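Local coordinates for protein endonuclease V isoform X2 (Ciona intestinalis, PDB 6OZI) that probably cleaves inosine-containing nucleic acid, RNA in particular, in a metal-dependent reaction, as an endonuclease V of the RNase H clan, at residues A[13-25]-A[120-134]. The protein carries 1 engineered substitution. Sequence-based numbering, arbitrary orientation.
With nucleotides of chain C.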
loop_
_atom_site.group_PDB
_atom_site.type_symbol
_atom_site.label_atom_id
_atom_site.label_comp_id
_atom_site.label_asym_id
_atom_site.label_seq_id
_atom_site.Cartn_x
_atom_site.Cartn_y
_atom_site.Cartn_z
ATOM N N ASN A 13 -31.409 2.329 -15.517
ATOM C CA ASN A 13 -31.377 1.948 -16.926
ATOM C C ASN A 13 -32.129 2.957 -17.782
ATOM O O ASN A 13 -31.666 3.334 -18.866
ATOM C CB ASN A 13 -31.967 0.550 -17.103
ATOM C CG ASN A 13 -31.070 -0.539 -16.525
ATOM O OD1 ASN A 13 -29.902 -0.298 -16.198
ATOM N ND2 ASN A 13 -31.614 -1.744 -16.397
ATOM N N SER A 14 -33.291 3.414 -17.306
ATOM C CA SER A 14 -34.078 4.366 -18.082
ATOM C C SER A 14 -33.339 5.692 -18.253
ATOM O O SER A 14 -33.231 6.219 -19.371
ATOM C CB SER A 14 -35.437 4.575 -17.420
ATOM O OG SER A 14 -36.094 5.687 -17.989
ATOM N N LYS A 15 -32.823 6.251 -17.150
ATOM C CA LYS A 15 -32.067 7.499 -17.241
ATOM C C LYS A 15 -30.891 7.357 -18.198
ATOM O O LYS A 15 -30.611 8.259 -19.001
ATOM C CB LYS A 15 -31.563 7.921 -15.863
ATOM C CG LYS A 15 -32.628 8.376 -14.878
ATOM C CD LYS A 15 -32.197 7.994 -13.455
ATOM C CE LYS A 15 -32.750 8.922 -12.383
ATOM N NZ LYS A 15 -32.276 8.493 -11.031
ATOM N N GLN A 16 -30.193 6.223 -18.130
ATOM C CA GLN A 16 -29.066 6.011 -19.030
ATOM C C GLN A 16 -29.525 5.972 -20.484
ATOM O O GLN A 16 -28.894 6.579 -21.359
ATOM C CB GLN A 16 -28.338 4.727 -18.641
ATOM C CG GLN A 16 -27.549 4.860 -17.353
ATOM C CD GLN A 16 -26.869 3.577 -16.921
ATOM O OE1 GLN A 16 -27.205 2.491 -17.393
ATOM N NE2 GLN A 16 -25.912 3.694 -16.003
ATOM N N GLU A 17 -30.656 5.315 -20.753
ATOM C CA GLU A 17 -31.155 5.258 -22.125
ATOM C C GLU A 17 -31.509 6.643 -22.647
ATOM O O GLU A 17 -31.286 6.939 -23.826
ATOM C CB GLU A 17 -32.366 4.327 -22.227
ATOM C CG GLU A 17 -32.052 2.845 -22.074
ATOM C CD GLU A 17 -31.263 2.269 -23.251
ATOM O OE1 GLU A 17 -31.119 2.951 -24.290
ATOM O OE2 GLU A 17 -30.799 1.116 -23.133
ATOM N N GLU A 18 -32.064 7.510 -21.799
ATOM C CA GLU A 18 -32.378 8.839 -22.318
ATOM C C GLU A 18 -31.138 9.725 -22.453
ATOM O O GLU A 18 -31.118 10.618 -23.310
ATOM C CB GLU A 18 -33.469 9.511 -21.475
ATOM C CG GLU A 18 -33.082 10.047 -20.122
ATOM C CD GLU A 18 -34.257 10.778 -19.473
ATOM O OE1 GLU A 18 -35.352 10.791 -20.087
ATOM O OE2 GLU A 18 -34.095 11.339 -18.367
ATOM N N LEU A 19 -30.100 9.504 -21.634
ATOM C CA LEU A 19 -28.893 10.325 -21.726
ATOM C C LEU A 19 -27.962 9.918 -22.864
ATOM O O LEU A 19 -27.245 10.774 -23.396
ATOM C CB LEU A 19 -28.093 10.267 -20.420
ATOM C CG LEU A 19 -28.419 11.211 -19.276
ATOM C CD1 LEU A 19 -27.445 10.972 -18.133
ATOM C CD2 LEU A 19 -28.317 12.648 -19.761
ATOM N N ARG A 20 -27.947 8.637 -23.249
ATOM C CA ARG A 20 -26.864 8.138 -24.095
ATOM C C ARG A 20 -26.729 8.913 -25.407
ATOM O O ARG A 20 -25.610 9.096 -25.892
ATOM C CB ARG A 20 -27.050 6.638 -24.364
ATOM C CG ARG A 20 -28.351 6.271 -25.055
ATOM C CD ARG A 20 -28.568 4.759 -25.110
ATOM N NE ARG A 20 -27.575 4.093 -25.939
ATOM C CZ ARG A 20 -27.468 2.774 -26.062
ATOM N NH1 ARG A 20 -28.298 1.974 -25.406
ATOM N NH2 ARG A 20 -26.528 2.259 -26.843
ATOM N N ASP A 21 -27.829 9.403 -25.983
ATOM C CA ASP A 21 -27.704 10.106 -27.259
ATOM C C ASP A 21 -27.176 11.526 -27.105
ATOM O O ASP A 21 -26.890 12.173 -28.120
ATOM C CB ASP A 21 -29.042 10.133 -28.016
ATOM C CG ASP A 21 -30.000 11.195 -27.493
ATOM O OD1 ASP A 21 -30.010 11.459 -26.269
ATOM O OD2 ASP A 21 -30.765 11.760 -28.307
ATOM N N LYS A 22 -27.035 12.019 -25.876
ATOM C CA LYS A 22 -26.472 13.338 -25.641
ATOM C C LYS A 22 -24.954 13.313 -25.545
ATOM O O LYS A 22 -24.325 14.378 -25.560
ATOM C CB LYS A 22 -27.052 13.940 -24.355
ATOM C CG LYS A 22 -28.575 14.018 -24.337
ATOM C CD LYS A 22 -29.106 14.782 -25.530
ATOM C CE LYS A 22 -30.626 14.849 -25.498
ATOM N NZ LYS A 22 -31.234 13.494 -25.361
ATOM N N ILE A 23 -24.350 12.131 -25.434
ATOM C CA ILE A 23 -22.901 12.050 -25.310
ATOM C C ILE A 23 -22.273 12.346 -26.662
ATOM O O ILE A 23 -22.621 11.726 -27.675
ATOM C CB ILE A 23 -22.494 10.667 -24.785
ATOM C CG1 ILE A 23 -23.045 10.475 -23.374
ATOM C CG2 ILE A 23 -20.988 10.516 -24.784
ATOM C CD1 ILE A 23 -23.192 9.030 -22.974
ATOM N N ILE A 24 -21.328 13.280 -26.684
ATOM C CA ILE A 24 -20.666 13.710 -27.911
ATOM C C ILE A 24 -19.255 13.139 -27.913
ATOM O O ILE A 24 -18.475 13.381 -26.983
ATOM C CB ILE A 24 -20.655 15.238 -28.053
ATOM C CG1 ILE A 24 -22.086 15.754 -28.196
ATOM C CG2 ILE A 24 -19.824 15.651 -29.250
ATOM C CD1 ILE A 24 -22.200 17.268 -28.231
ATOM N N ARG A 25 -18.937 12.367 -28.949
ATOM C CA ARG A 25 -17.649 11.692 -29.068
ATOM C C ARG A 25 -16.815 12.271 -30.204
ATOM O O ARG A 25 -16.072 11.559 -30.881
ATOM C CB ARG A 25 -17.850 10.193 -29.248
ATOM C CG ARG A 25 -18.393 9.553 -27.999
ATOM C CD ARG A 25 -18.612 8.086 -28.186
ATOM N NE ARG A 25 -19.585 7.812 -29.241
ATOM C CZ ARG A 25 -19.299 7.153 -30.358
ATOM N NH1 ARG A 25 -18.073 6.692 -30.559
ATOM N NH2 ARG A 25 -20.240 6.940 -31.268
ATOM N N PHE A 120 -17.831 5.969 -23.079
ATOM C CA PHE A 120 -18.635 5.265 -24.079
ATOM C C PHE A 120 -18.578 3.751 -23.881
ATOM O O PHE A 120 -19.524 3.039 -24.242
ATOM C CB PHE A 120 -18.136 5.659 -25.473
ATOM C CG PHE A 120 -18.947 5.104 -26.624
ATOM C CD1 PHE A 120 -20.264 5.493 -26.835
ATOM C CD2 PHE A 120 -18.361 4.243 -27.536
ATOM C CE1 PHE A 120 -20.991 4.999 -27.917
ATOM C CE2 PHE A 120 -19.080 3.746 -28.619
ATOM C CZ PHE A 120 -20.398 4.120 -28.804
ATOM N N PHE A 121 -17.493 3.251 -23.287
ATOM C CA PHE A 121 -17.240 1.817 -23.115
ATOM C C PHE A 121 -18.140 1.259 -22.014
ATOM O O PHE A 121 -17.712 0.986 -20.889
ATOM C CB PHE A 121 -15.760 1.612 -22.805
ATOM C CG PHE A 121 -15.333 0.181 -22.727
ATOM C CD1 PHE A 121 -16.156 -0.840 -23.167
ATOM C CD2 PHE A 121 -14.086 -0.140 -22.222
ATOM C CE1 PHE A 121 -15.741 -2.164 -23.096
ATOM C CE2 PHE A 121 -13.660 -1.457 -22.147
ATOM C CZ PHE A 121 -14.487 -2.471 -22.585
ATOM N N HIS A 122 -19.399 1.009 -22.378
ATOM C CA HIS A 122 -20.433 0.740 -21.389
ATOM C C HIS A 122 -21.584 0.020 -22.074
ATOM O O HIS A 122 -21.839 0.235 -23.263
ATOM C CB HIS A 122 -20.895 2.054 -20.757
ATOM C CG HIS A 122 -21.931 1.903 -19.690
ATOM N ND1 HIS A 122 -23.284 1.929 -19.957
ATOM C CD2 HIS A 122 -21.816 1.797 -18.345
ATOM C CE1 HIS A 122 -23.956 1.806 -18.826
ATOM N NE2 HIS A 122 -23.090 1.726 -17.833
ATOM N N ILE A 123 -22.277 -0.838 -21.315
ATOM C CA ILE A 123 -23.334 -1.673 -21.892
ATOM C C ILE A 123 -24.394 -0.826 -22.592
ATOM O O ILE A 123 -24.897 -1.196 -23.662
ATOM C CB ILE A 123 -23.957 -2.584 -20.818
ATOM C CG1 ILE A 123 -25.088 -3.407 -21.444
ATOM C CG2 ILE A 123 -24.423 -1.769 -19.609
ATOM C CD1 ILE A 123 -25.641 -4.488 -20.546
ATOM N N ARG A 124 -24.764 0.311 -22.003
ATOM C CA ARG A 124 -25.710 1.221 -22.634
ATOM C C ARG A 124 -25.028 2.498 -23.122
ATOM O O ARG A 124 -25.690 3.524 -23.298
ATOM C CB ARG A 124 -26.865 1.537 -21.681
ATOM C CG ARG A 124 -27.893 0.398 -21.534
ATOM C CD ARG A 124 -28.820 0.598 -20.325
ATOM N NE ARG A 124 -28.089 0.620 -19.057
ATOM C CZ ARG A 124 -27.783 -0.457 -18.334
ATOM N NH1 ARG A 124 -28.135 -1.672 -18.741
ATOM N NH2 ARG A 124 -27.113 -0.316 -17.197
ATOM N N ARG A 125 -23.712 2.444 -23.350
ATOM C CA ARG A 125 -22.945 3.547 -23.937
ATOM C C ARG A 125 -23.065 4.829 -23.118
ATOM O O ARG A 125 -23.100 5.933 -23.662
ATOM C CB ARG A 125 -23.363 3.791 -25.387
ATOM C CG ARG A 125 -23.252 2.565 -26.278
ATOM C CD ARG A 125 -21.827 2.002 -26.303
ATOM N NE ARG A 125 -21.688 1.005 -27.360
ATOM C CZ ARG A 125 -21.851 -0.305 -27.184
ATOM N NH1 ARG A 125 -22.144 -0.792 -25.980
ATOM N NH2 ARG A 125 -21.720 -1.129 -28.217
ATOM N N CYS A 126 -23.078 4.689 -21.798
ATOM C CA CYS A 126 -23.279 5.809 -20.894
ATOM C C CYS A 126 -22.568 5.533 -19.569
ATOM O O CYS A 126 -23.179 5.515 -18.498
ATOM C CB CYS A 126 -24.774 6.051 -20.692
ATOM S SG CYS A 126 -25.208 7.529 -19.731
ATOM N N GLY A 127 -21.255 5.304 -19.623
ATOM C CA GLY A 127 -20.487 5.124 -18.409
ATOM C C GLY A 127 -20.352 6.430 -17.640
ATOM O O GLY A 127 -20.694 7.511 -18.123
ATOM N N ALA A 128 -19.811 6.316 -16.419
ATOM C CA ALA A 128 -19.798 7.446 -15.489
ATOM C C ALA A 128 -19.067 8.653 -16.062
ATOM O O ALA A 128 -19.498 9.792 -15.860
ATOM C CB ALA A 128 -19.179 7.029 -14.152
ATOM N N ALA A 129 -17.970 8.433 -16.791
ATOM C CA ALA A 129 -17.226 9.563 -17.345
ATOM C C ALA A 129 -18.099 10.365 -18.307
ATOM O O ALA A 129 -18.138 11.604 -18.260
ATOM C CB ALA A 129 -15.961 9.070 -18.043
ATOM N N SER A 130 -18.816 9.662 -19.187
ATOM C CA SER A 130 -19.739 10.322 -20.104
ATOM C C SER A 130 -20.906 10.953 -19.359
ATOM O O SER A 130 -21.267 12.105 -19.616
ATOM C CB SER A 130 -20.255 9.317 -21.132
ATOM O OG SER A 130 -19.187 8.701 -21.815
ATOM N N HIS A 131 -21.507 10.202 -18.435
ATOM C CA HIS A 131 -22.652 10.675 -17.663
ATOM C C HIS A 131 -22.346 11.997 -16.961
ATOM O O HIS A 131 -23.061 12.996 -17.127
ATOM C CB HIS A 131 -23.030 9.582 -16.661
ATOM C CG HIS A 131 -24.341 9.793 -15.970
ATOM N ND1 HIS A 131 -25.261 8.779 -15.814
ATOM C CD2 HIS A 131 -24.865 10.875 -15.349
ATOM C CE1 HIS A 131 -26.308 9.234 -15.150
ATOM N NE2 HIS A 131 -26.095 10.504 -14.860
ATOM N N LEU A 132 -21.268 12.014 -16.176
ATOM C CA LEU A 132 -20.875 13.228 -15.467
ATOM C C LEU A 132 -20.543 14.349 -16.449
ATOM O O LEU A 132 -20.910 15.515 -16.222
ATOM C CB LEU A 132 -19.683 12.932 -14.549
ATOM C CG LEU A 132 -19.950 12.345 -13.155
ATOM C CD1 LEU A 132 -20.849 11.099 -13.187
ATOM C CD2 LEU A 132 -18.642 12.040 -12.434
ATOM N N GLY A 133 -19.889 14.008 -17.571
ATOM C CA GLY A 133 -19.604 15.025 -18.573
ATOM C C GLY A 133 -20.859 15.708 -19.089
ATOM O O GLY A 133 -20.934 16.941 -19.154
ATOM N N VAL A 134 -21.881 14.921 -19.431
ATOM C CA VAL A 134 -23.079 15.506 -20.023
ATOM C C VAL A 134 -23.871 16.271 -18.978
ATOM O O VAL A 134 -24.338 17.389 -19.231
ATOM C CB VAL A 134 -23.947 14.422 -20.691
ATOM C CG1 VAL A 134 -25.328 14.985 -21.026
ATOM C CG2 VAL A 134 -23.275 13.902 -21.954
ATOM P P DI C 5 -15.719 -4.194 -12.774
ATOM O OP1 DI C 5 -14.514 -5.075 -12.589
ATOM O OP2 DI C 5 -16.457 -3.965 -11.478
ATOM O "O5'" DI C 5 -15.304 -2.781 -13.515
ATOM C "C5'" DI C 5 -14.214 -2.735 -14.401
ATOM C "C4'" DI C 5 -13.817 -1.289 -14.643
ATOM O "O4'" DI C 5 -15.065 -0.548 -15.364
ATOM C "C3'" DI C 5 -13.565 -0.644 -13.519
ATOM O "O3'" DI C 5 -12.424 0.314 -13.678
ATOM C "C2'" DI C 5 -14.839 0.174 -13.194
ATOM C "C1'" DI C 5 -15.468 0.426 -14.579
ATOM N N9 DI C 5 -16.932 0.420 -14.433
ATOM C C8 DI C 5 -17.877 -0.414 -13.972
ATOM N N7 DI C 5 -19.061 0.221 -14.111
ATOM C C5 DI C 5 -18.839 1.413 -14.641
ATOM C C6 DI C 5 -19.780 2.555 -15.022
ATOM O O6 DI C 5 -20.947 2.470 -14.849
ATOM N N1 DI C 5 -19.243 3.746 -15.581
ATOM C C2 DI C 5 -17.830 3.875 -15.786
ATOM N N3 DI C 5 -16.941 2.788 -15.417
ATOM C C4 DI C 5 -17.504 1.544 -14.837
HETATM O O HOH W 1 -24.295 6.009 -16.153
HETATM O O HOH W 2 -23.638 7.186 -26.171
HETATM O O HOH W 3 -27.288 -0.811 -25.669
#
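The loop 120-127 of the endonuclease V fold, which leads into helix 128-136 beside the inosine, is backed by the end of helix 6-19, where Gln16 meets Arg124. Arg124 grips Gln16 OE1 side-on with two nitrogens: Arg124 NE lies 2.7 Å from Gln16 OE1, nearly in line with the carbonyl bond, and Arg124 NH2 donates to Gln16 OE1 at 2.8 Å, in the carbonyl plane. Amide and guanidinium planes are 20° apart, and OE1 lies close to the guanidinium plane, so both N-H groups can point at the one oxygen. Asn13 OD1, hydrogen-bonded to Tyr85, sits 2.9 Å above the Arg124 guanidinium plane, over its centre, a face-on approach and not a hydrogen bond. An alanine in place of Arg124 would probably leave Gln16 OE1 without both donors and the amide freer to turn. Further along 13-25, Leu19 CD1 stands over the His131 ring face, 3.6 Å from its centroid, a CH-pi contact. The oxygen of water 1 accepts from Gln16 NE2 at 2.8 Å, donates to Cys126 O and also bonds His131 ND1; Gln16 NE2 also bonds Ser84 O. With CG1 anti to its carbonyl carbon (chi1 -64°), Ile23 brings CG1 to 3.7 Å from Val134 CG2, while its CD1 approaches Ser130 CB. At the far end the Arg25 guanidinium lies flat on Phe120, planes 8° apart and Arg25 CZ 3.7 Å from the ring centroid, a cation-pi stack; Arg125 CD packs against the ring's opposite face. Ala128 N comes within 2.8 Å of N1 of DI5 of chain C. The contact lies between helix 86-104, whose Phe88 meets His131 edge-to-face, and sheet strands 184-190 and 200-206, which touch Phe120, Arg25 and Val134.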